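Local coordinates for protein dihydroorotase (Agrobacterium tumefaciens, PDB 2OGJ) that is a binuclear zinc hydrolase of the amidohydrolase superfamily that deacetylates acetyl-(R)-mandelate and, less efficiently, acetyl glycolate in vitro, at residues T36-G41 against A347-F352; E319-A324 against R373-R378. One frame throughout, in Å; residues are numbered along the deposited sequence.

Each contact sets one strand of the same sheet, 348-362 or 368-382, against a different neighbour, with centres about 17 Å apart. Along the chain their segments alternate: 36-41, then 319-324, then 347-352, then 373-378. Strands 348-362 and 368-382, which follow each other in sequence, pair antiparallel, with a probable hydrogen bond from Arg-378 N to Val-351 O; Phe-352 also packs on Phe-375. Interaction 1 joins early and late parts of the chain by packing this sheet on the N-terminal four-stranded sheet, consistent with the small beta-rich domain beside the TIM barrel in amidohydrolases. Interaction 2, between two late parts, probably sets that domain's sheet against barrel helix 318-323. Both lie away from the zinc site.

Interaction 1: T36-G41 against A347-F352; sequences TDILIG and ADFTVF
Ile-40 and Ala-347 mark the nearest backbone approach, with their CA atoms 6.7 Å apart; segments 36-41 and 347-352 belong to different sheets and meet through side chains. Ile-38 and Ile-40, two residues apart on strand 36-40, both point toward the other segment, where Ala-347 and Phe-349 point back. The aromatic ring receives both isoleucines differently. Ile-38 comes from the opposite direction and sets CD1 over one face, 4.2 Å from Phe-349 CZ, while its CG2 branch approaches Phe-349 CE1. Ile-40 slides past and brings CD1 to the ring edge, near its plane, 3.8 Å from Phe-349 CE1. The same Ile-40 CD1 lies 3.3 Å from Ala-347 CB; the small alanine suits the place where the backbones come nearest, whereas the longer Phe-349 reaches across where its CA is 10.5 Å from Ile-38 CA. With CG1 beside the backbone N (chi1 -44°), the CG2 branch of Ile-40 stands anti to that nitrogen and also meets Ala-347 CB, 3.7 Å away. Leu-341 touches both Ile-38 and Phe-349, extending the apolar layer. With four buried hydrocarbon side chains and no hydrogen bond between the segments, the sheets are probably held here by the hydrophobic effect and dispersion.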
ATOM      1  N   THR A  36       1.282 -12.006  62.755  1.00 64.50           N
ATOM      2  CA  THR A  36       2.690 -12.203  63.073  1.00 64.42           C
ATOM      3  C   THR A  36       3.449 -10.890  62.975  1.00 63.18           C
ATOM      4  O   THR A  36       2.875  -9.844  62.693  1.00 62.90           O
ATOM      5  CB  THR A  36       3.350 -13.189  62.091  1.00 64.86           C
ATOM      6  OG1 THR A  36       2.361 -14.084  61.575  1.00 67.38           O
ATOM      7  CG2 THR A  36       4.420 -14.014  62.794  1.00 66.05           C
ATOM      8  N   ASP A  37       4.748 -10.961  63.224  1.00 63.10           N
ATOM      9  CA  ASP A  37       5.624  -9.804  63.136  1.00 63.49           C
ATOM     10  C   ASP A  37       6.788 -10.262  62.250  1.00 61.72           C
ATOM     11  O   ASP A  37       7.182 -11.429  62.297  1.00 63.31           O
ATOM     12  CB  ASP A  37       6.159  -9.398  64.521  1.00 65.25           C
ATOM     13  CG  ASP A  37       5.058  -8.976  65.503  1.00 67.72           C
ATOM     14  OD1 ASP A  37       5.423  -8.506  66.597  1.00 70.46           O
ATOM     15  OD2 ASP A  37       3.850  -9.110  65.207  1.00 69.82           O
ATOM     16  N   ILE A  38       7.319  -9.363  61.426  1.00 59.26           N
ATOM     17  CA  ILE A  38       8.431  -9.712  60.552  1.00 56.77           C
ATOM     18  C   ILE A  38       9.573  -8.729  60.769  1.00 56.26           C
ATOM     19  O   ILE A  38       9.360  -7.518  60.846  1.00 54.20           O
ATOM     20  CB  ILE A  38       8.010  -9.685  59.057  1.00 56.08           C
ATOM     21  CG1 ILE A  38       6.739 -10.518  58.860  1.00 55.09           C
ATOM     22  CG2 ILE A  38       9.118 -10.262  58.180  1.00 52.74           C
ATOM     23  CD1 ILE A  38       6.195 -10.501  57.438  1.00 54.98           C
ATOM     24  N   LEU A  39      10.782  -9.265  60.895  1.00 56.82           N
ATOM     25  CA  LEU A  39      11.966  -8.442  61.092  1.00 57.57           C
ATOM     26  C   LEU A  39      12.849  -8.434  59.837  1.00 57.62           C
ATOM     27  O   LEU A  39      13.322  -9.485  59.389  1.00 57.01           O
ATOM     28  CB  LEU A  39      12.778  -8.968  62.273  1.00 59.12           C
ATOM     29  CG  LEU A  39      14.033  -8.158  62.599  1.00 58.69           C
ATOM     30  CD1 LEU A  39      13.600  -6.827  63.159  1.00 59.90           C
ATOM     31  CD2 LEU A  39      14.901  -8.878  63.602  1.00 58.62           C
ATOM     32  N   ILE A  40      13.063  -7.251  59.269  1.00 57.80           N
ATOM     33  CA  ILE A  40      13.900  -7.121  58.082  1.00 58.42           C
ATOM     34  C   ILE A  40      15.282  -6.603  58.478  1.00 59.88           C
ATOM     35  O   ILE A  40      15.395  -5.597  59.189  1.00 59.51           O
ATOM     36  CB  ILE A  40      13.317  -6.126  57.063  1.00 57.39           C
ATOM     37  CG1 ILE A  40      11.809  -6.348  56.891  1.00 56.00           C
ATOM     38  CG2 ILE A  40      14.044  -6.287  55.739  1.00 55.75           C
ATOM     39  CD1 ILE A  40      11.436  -7.681  56.337  1.00 55.91           C
ATOM     40  N   GLY A  41      16.327  -7.293  58.020  1.00 60.94           N
ATOM     41  CA  GLY A  41      17.687  -6.876  58.321  1.00 61.75           C
ATOM     42  C   GLY A  41      18.131  -5.719  57.443  1.00 62.70           C
ATOM     43  O   GLY A  41      17.561  -5.497  56.375  1.00 63.41           O
ATOM     44  N   ALA A 347      13.229  -9.316  51.645  1.00 53.43           N
ATOM     45  CA  ALA A 347      11.886  -8.826  51.940  1.00 52.50           C
ATOM     46  C   ALA A 347      11.306  -8.153  50.710  1.00 53.39           C
ATOM     47  O   ALA A 347      11.936  -7.278  50.108  1.00 55.50           O
ATOM     48  CB  ALA A 347      11.929  -7.856  53.094  1.00 50.64           C
ATOM     49  N   ASP A 348      10.109  -8.573  50.327  1.00 52.50           N
ATOM     50  CA  ASP A 348       9.449  -8.010  49.157  1.00 51.41           C
ATOM     51  C   ASP A 348       7.945  -8.158  49.368  1.00 50.33           C
ATOM     52  O   ASP A 348       7.297  -9.018  48.762  1.00 49.88           O
ATOM     53  CB  ASP A 348       9.917  -8.762  47.902  1.00 51.65           C
ATOM     54  CG  ASP A 348       9.451  -8.101  46.619  1.00 51.62           C
ATOM     55  OD1 ASP A 348       9.871  -8.516  45.515  1.00 53.16           O
ATOM     56  OD2 ASP A 348       8.647  -7.158  46.722  1.00 50.78           O
ATOM     57  N   PHE A 349       7.396  -7.315  50.240  1.00 48.51           N
ATOM     58  CA  PHE A 349       5.969  -7.383  50.572  1.00 46.07           C
ATOM     59  C   PHE A 349       5.115  -6.202  50.112  1.00 44.15           C
ATOM     60  O   PHE A 349       5.576  -5.273  49.469  1.00 43.08           O
ATOM     61  CB  PHE A 349       5.793  -7.524  52.089  1.00 45.96           C
ATOM     62  CG  PHE A 349       6.729  -8.499  52.727  1.00 44.22           C
ATOM     63  CD1 PHE A 349       7.625  -8.063  53.685  1.00 47.28           C
ATOM     64  CD2 PHE A 349       6.721  -9.840  52.377  1.00 43.44           C
ATOM     65  CE1 PHE A 349       8.507  -8.941  54.294  1.00 47.67           C
ATOM     66  CE2 PHE A 349       7.599 -10.739  52.974  1.00 44.75           C
ATOM     67  CZ  PHE A 349       8.492 -10.295  53.934  1.00 46.71           C
ATOM     68  N   THR A 350       3.840  -6.275  50.448  1.00 43.67           N
ATOM     69  CA  THR A 350       2.885  -5.230  50.144  1.00 44.17           C
ATOM     70  C   THR A 350       1.832  -5.371  51.234  1.00 43.53           C
ATOM     71  O   THR A 350       1.101  -6.362  51.315  1.00 43.34           O
ATOM     72  CB  THR A 350       2.246  -5.370  48.720  1.00 44.53           C
ATOM     73  OG1 THR A 350       1.116  -4.490  48.608  1.00 43.72           O
ATOM     74  CG2 THR A 350       1.811  -6.797  48.459  1.00 46.63           C
ATOM     75  N   VAL A 351       1.807  -4.377  52.105  1.00 42.64           N
ATOM     76  CA  VAL A 351       0.891  -4.337  53.219  1.00 40.75           C
ATOM     77  C   VAL A 351      -0.377  -3.602  52.785  1.00 41.14           C
ATOM     78  O   VAL A 351      -0.306  -2.470  52.305  1.00 39.78           O
ATOM     79  CB  VAL A 351       1.564  -3.630  54.387  1.00 38.77           C
ATOM     80  CG1 VAL A 351       0.640  -3.579  55.582  1.00 38.68           C
ATOM     81  CG2 VAL A 351       2.855  -4.362  54.712  1.00 35.32           C
ATOM     82  N   PHE A 352      -1.529  -4.254  52.956  1.00 41.38           N
ATOM     83  CA  PHE A 352      -2.807  -3.680  52.546  1.00 42.36           C
ATOM     84  C   PHE A 352      -3.945  -4.142  53.419  1.00 43.87           C
ATOM     85  O   PHE A 352      -3.874  -5.196  54.053  1.00 44.37           O
ATOM     86  CB  PHE A 352      -3.131  -4.087  51.109  1.00 39.70           C
ATOM     87  CG  PHE A 352      -3.392  -5.568  50.942  1.00 37.38           C
ATOM     88  CD1 PHE A 352      -4.703  -6.064  50.888  1.00 33.59           C
ATOM     89  CD2 PHE A 352      -2.325  -6.460  50.806  1.00 35.98           C
ATOM     90  CE1 PHE A 352      -4.950  -7.425  50.689  1.00 34.44           C
ATOM     91  CE2 PHE A 352      -2.556  -7.822  50.607  1.00 33.42           C
ATOM     92  CZ  PHE A 352      -3.872  -8.308  50.545  1.00 34.93           C
TER

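Interaction 2: E319-A324 against R373-R378; sequences ENVVEA and RLFEPR
With CG anti to its carbonyl carbon and beside the backbone N (chi1 -75°), Phe-375 extends its ring from strand 368-382 to Val-321 and Val-322 of helix 318-323. On the helix, Val-321 holds CG1 anti to its backbone N (chi1 173°), and this branch makes the closest approach: CG1 lies 4.0 Å from Phe-375 CZ. The same methyl is 4.2 Å from Phe-375 CE1, so it meets the far end of the ring. Val-321 and the ring meet at a slant. Val-322, the next residue of the helix, adds its CG2 at 4.3 Å from Phe-375 CE2. The valines thus meet different ring carbons, with CZ between CE1 and CE2.

The sizes of the residues suit the spacing. The nearest CA atoms, those of Val-322 and Phe-375, are 9.8 Å apart, a gap that a long aromatic side chain can span while short branched valines complete the contact from the helix. All three residues are buried, and no hydrogen bond links the segments, so the join is apolar. The helical turn carrying the valines is held by its own backbone bonds, including Ala-324 N to Asn-320 O at 2.9 Å. Beyond it, Val-322 O accepts a hydrogen bond from Thr-326 OG1.

Helix 304-313 packs beside the contact: Met-308 touches both Val-321 and Phe-375. Ser-309 OG accepts a hydrogen bond from Phe-375 N, so that the same helix holds the strand's backbone and, through Met-308, touches its ring. Val-321 also touches Met-316 and Ile-288 in loops. On the sheet side, strand 368-382 pairs antiparallel with strand 348-362, so Phe-375 links that sheet to the helices 304-313 and 318-323.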
ATOM      1  N   GLU A 319      -9.097 -14.760  48.191  1.00 53.82           N
ATOM      2  CA  GLU A 319      -7.848 -15.482  47.997  1.00 55.85           C
ATOM      3  C   GLU A 319      -7.404 -15.586  46.546  1.00 55.14           C
ATOM      4  O   GLU A 319      -6.210 -15.646  46.265  1.00 55.08           O
ATOM      5  CB  GLU A 319      -7.964 -16.879  48.604  1.00 58.88           C
ATOM      6  CG  GLU A 319      -7.713 -16.906  50.095  1.00 65.22           C
ATOM      7  CD  GLU A 319      -6.239 -17.077  50.441  1.00 69.07           C
ATOM      8  OE1 GLU A 319      -5.386 -17.018  49.520  1.00 70.02           O
ATOM      9  OE2 GLU A 319      -5.932 -17.269  51.643  1.00 72.06           O
ATOM     10  N   ASN A 320      -8.352 -15.591  45.615  1.00 54.91           N
ATOM     11  CA  ASN A 320      -8.012 -15.728  44.216  1.00 54.34           C
ATOM     12  C   ASN A 320      -7.592 -14.395  43.633  1.00 52.60           C
ATOM     13  O   ASN A 320      -6.762 -14.369  42.723  1.00 51.45           O
ATOM     14  CB  ASN A 320      -9.161 -16.387  43.462  1.00 57.51           C
ATOM     15  CG  ASN A 320      -9.451 -17.775  44.001  1.00 59.50           C
ATOM     16  OD1 ASN A 320      -8.530 -18.536  44.309  1.00 20.57           O
ATOM     17  ND2 ASN A 320     -10.729 -18.111  44.120  1.00 20.56           N
ATOM     18  N   VAL A 321      -8.129 -13.292  44.116  1.00 52.35           N
ATOM     19  CA  VAL A 321      -7.754 -11.979  43.595  1.00 51.67           C
ATOM     20  C   VAL A 321      -6.302 -11.684  43.989  1.00 52.00           C
ATOM     21  O   VAL A 321      -5.525 -11.171  43.177  1.00 53.24           O
ATOM     22  CB  VAL A 321      -8.687 -10.841  44.140  1.00 50.66           C
ATOM     23  CG1 VAL A 321      -8.153  -9.490  43.716  1.00 50.16           C
ATOM     24  CG2 VAL A 321     -10.122 -11.011  43.615  1.00 48.67           C
ATOM     25  N   VAL A 322      -5.944 -12.011  45.228  1.00 50.90           N
ATOM     26  CA  VAL A 322      -4.587 -11.792  45.741  1.00 49.53           C
ATOM     27  C   VAL A 322      -3.612 -12.632  44.923  1.00 49.48           C
ATOM     28  O   VAL A 322      -2.506 -12.206  44.606  1.00 50.33           O
ATOM     29  CB  VAL A 322      -4.456 -12.225  47.250  1.00 48.18           C
ATOM     30  CG1 VAL A 322      -3.000 -12.091  47.721  1.00 45.17           C
ATOM     31  CG2 VAL A 322      -5.377 -11.389  48.126  1.00 42.16           C
ATOM     32  N   GLU A 323      -4.038 -13.834  44.585  1.00 49.75           N
ATOM     33  CA  GLU A 323      -3.208 -14.739  43.812  1.00 49.92           C
ATOM     34  C   GLU A 323      -3.049 -14.275  42.363  1.00 49.02           C
ATOM     35  O   GLU A 323      -1.992 -14.461  41.755  1.00 46.08           O
ATOM     36  CB  GLU A 323      -3.833 -16.124  43.860  1.00 52.45           C
ATOM     37  CG  GLU A 323      -3.329 -17.057  42.807  1.00 60.26           C
ATOM     38  CD  GLU A 323      -3.977 -18.411  42.902  1.00 63.74           C
ATOM     39  OE1 GLU A 323      -3.739 -19.096  43.923  1.00 67.57           O
ATOM     40  OE2 GLU A 323      -4.730 -18.780  41.970  1.00 64.69           O
ATOM     41  N   ALA A 324      -4.105 -13.672  41.818  1.00 48.56           N
ATOM     42  CA  ALA A 324      -4.107 -13.172  40.444  1.00 47.92           C
ATOM     43  C   ALA A 324      -3.386 -11.828  40.380  1.00 47.50           C
ATOM     44  O   ALA A 324      -3.557 -11.050  39.444  1.00 47.50           O
ATOM     45  CB  ALA A 324      -5.526 -13.012  39.969  1.00 46.31           C
ATOM     46  N   ARG A 373     -16.265  -3.149  49.217  1.00 61.04           N
ATOM     47  CA  ARG A 373     -15.023  -3.507  49.892  1.00 58.76           C
ATOM     48  C   ARG A 373     -13.869  -3.025  49.029  1.00 56.51           C
ATOM     49  O   ARG A 373     -13.902  -3.152  47.810  1.00 55.65           O
ATOM     50  CB  ARG A 373     -14.947  -5.013  50.103  1.00 58.92           C
ATOM     51  CG  ARG A 373     -15.982  -5.510  51.085  1.00 60.33           C
ATOM     52  CD  ARG A 373     -16.273  -6.976  50.879  1.00 62.33           C
ATOM     53  NE  ARG A 373     -15.287  -7.857  51.491  1.00 64.17           N
ATOM     54  CZ  ARG A 373     -15.193  -9.158  51.225  1.00 65.69           C
ATOM     55  NH1 ARG A 373     -16.022  -9.723  50.354  1.00 66.49           N
ATOM     56  NH2 ARG A 373     -14.282  -9.900  51.839  1.00 67.40           N
ATOM     57  N   LEU A 374     -12.849  -2.465  49.665  1.00 54.46           N
ATOM     58  CA  LEU A 374     -11.722  -1.937  48.925  1.00 51.83           C
ATOM     59  C   LEU A 374     -10.331  -2.354  49.350  1.00 51.39           C
ATOM     60  O   LEU A 374      -9.945  -2.220  50.515  1.00 50.93           O
ATOM     61  CB  LEU A 374     -11.774  -0.415  48.943  1.00 50.28           C
ATOM     62  CG  LEU A 374     -12.939   0.207  48.194  1.00 50.37           C
ATOM     63  CD1 LEU A 374     -12.941   1.698  48.461  1.00 50.25           C
ATOM     64  CD2 LEU A 374     -12.823  -0.100  46.705  1.00 48.34           C
ATOM     65  N   PHE A 375      -9.572  -2.867  48.393  1.00 50.50           N
ATOM     66  CA  PHE A 375      -8.205  -3.206  48.689  1.00 49.52           C
ATOM     67  C   PHE A 375      -7.574  -1.834  48.832  1.00 49.50           C
ATOM     68  O   PHE A 375      -7.776  -0.952  47.991  1.00 47.66           O
ATOM     69  CB  PHE A 375      -7.554  -3.989  47.553  1.00 48.46           C
ATOM     70  CG  PHE A 375      -7.994  -5.414  47.481  1.00 48.13           C
ATOM     71  CD1 PHE A 375      -9.173  -5.759  46.822  1.00 47.54           C
ATOM     72  CD2 PHE A 375      -7.245  -6.415  48.099  1.00 47.67           C
ATOM     73  CE1 PHE A 375      -9.605  -7.079  46.781  1.00 48.75           C
ATOM     74  CE2 PHE A 375      -7.664  -7.741  48.065  1.00 47.94           C
ATOM     75  CZ  PHE A 375      -8.847  -8.076  47.403  1.00 49.90           C
ATOM     76  N   GLU A 376      -6.851  -1.643  49.928  1.00 50.66           N
ATOM     77  CA  GLU A 376      -6.204  -0.367  50.179  1.00 51.11           C
ATOM     78  C   GLU A 376      -4.758  -0.574  50.639  1.00 49.43           C
ATOM     79  O   GLU A 376      -4.501  -0.923  51.791  1.00 48.90           O
ATOM     80  CB  GLU A 376      -7.006   0.417  51.220  1.00 51.12           C
ATOM     81  CG  GLU A 376      -6.940   1.912  51.006  1.00 56.92           C
ATOM     82  CD  GLU A 376      -8.283   2.516  50.610  1.00 59.89           C
ATOM     83  OE1 GLU A 376      -9.164   1.763  50.137  1.00 61.93           O
ATOM     84  OE2 GLU A 376      -8.459   3.750  50.760  1.00 60.87           O
ATOM     85  N   PRO A 377      -3.792  -0.382  49.721  1.00 48.86           N
ATOM     86  CA  PRO A 377      -2.379  -0.557  50.062  1.00 46.99           C
ATOM     87  C   PRO A 377      -1.893   0.450  51.092  1.00 45.46           C
ATOM     88  O   PRO A 377      -2.273   1.615  51.059  1.00 45.41           O
ATOM     89  CB  PRO A 377      -1.673  -0.424  48.710  1.00 46.92           C
ATOM     90  CG  PRO A 377      -2.578   0.422  47.911  1.00 47.05           C
ATOM     91  CD  PRO A 377      -3.947  -0.087  48.285  1.00 47.74           C
ATOM     92  N   ARG A 378      -1.058  -0.031  52.012  1.00 46.78           N
ATOM     93  CA  ARG A 378      -0.472   0.762  53.107  1.00 44.35           C
ATOM     94  C   ARG A 378       1.027   0.938  52.935  1.00 43.18           C
ATOM     95  O   ARG A 378       1.536   2.065  52.920  1.00 44.39           O
ATOM     96  CB  ARG A 378      -0.809   0.103  54.429  1.00 43.12           C
ATOM     97  CG  ARG A 378      -1.959   0.764  55.147  1.00 42.35           C
ATOM     98  CD  ARG A 378      -3.223   0.707  54.336  1.00 41.52           C
ATOM     99  NE  ARG A 378      -4.389   0.798  55.210  1.00 44.15           N
ATOM    100  CZ  ARG A 378      -5.398   1.650  55.065  1.00 44.67           C
ATOM    101  NH1 ARG A 378      -5.418   2.522  54.069  1.00 45.13           N
ATOM    102  NH2 ARG A 378      -6.399   1.621  55.929  1.00 47.02           N
TER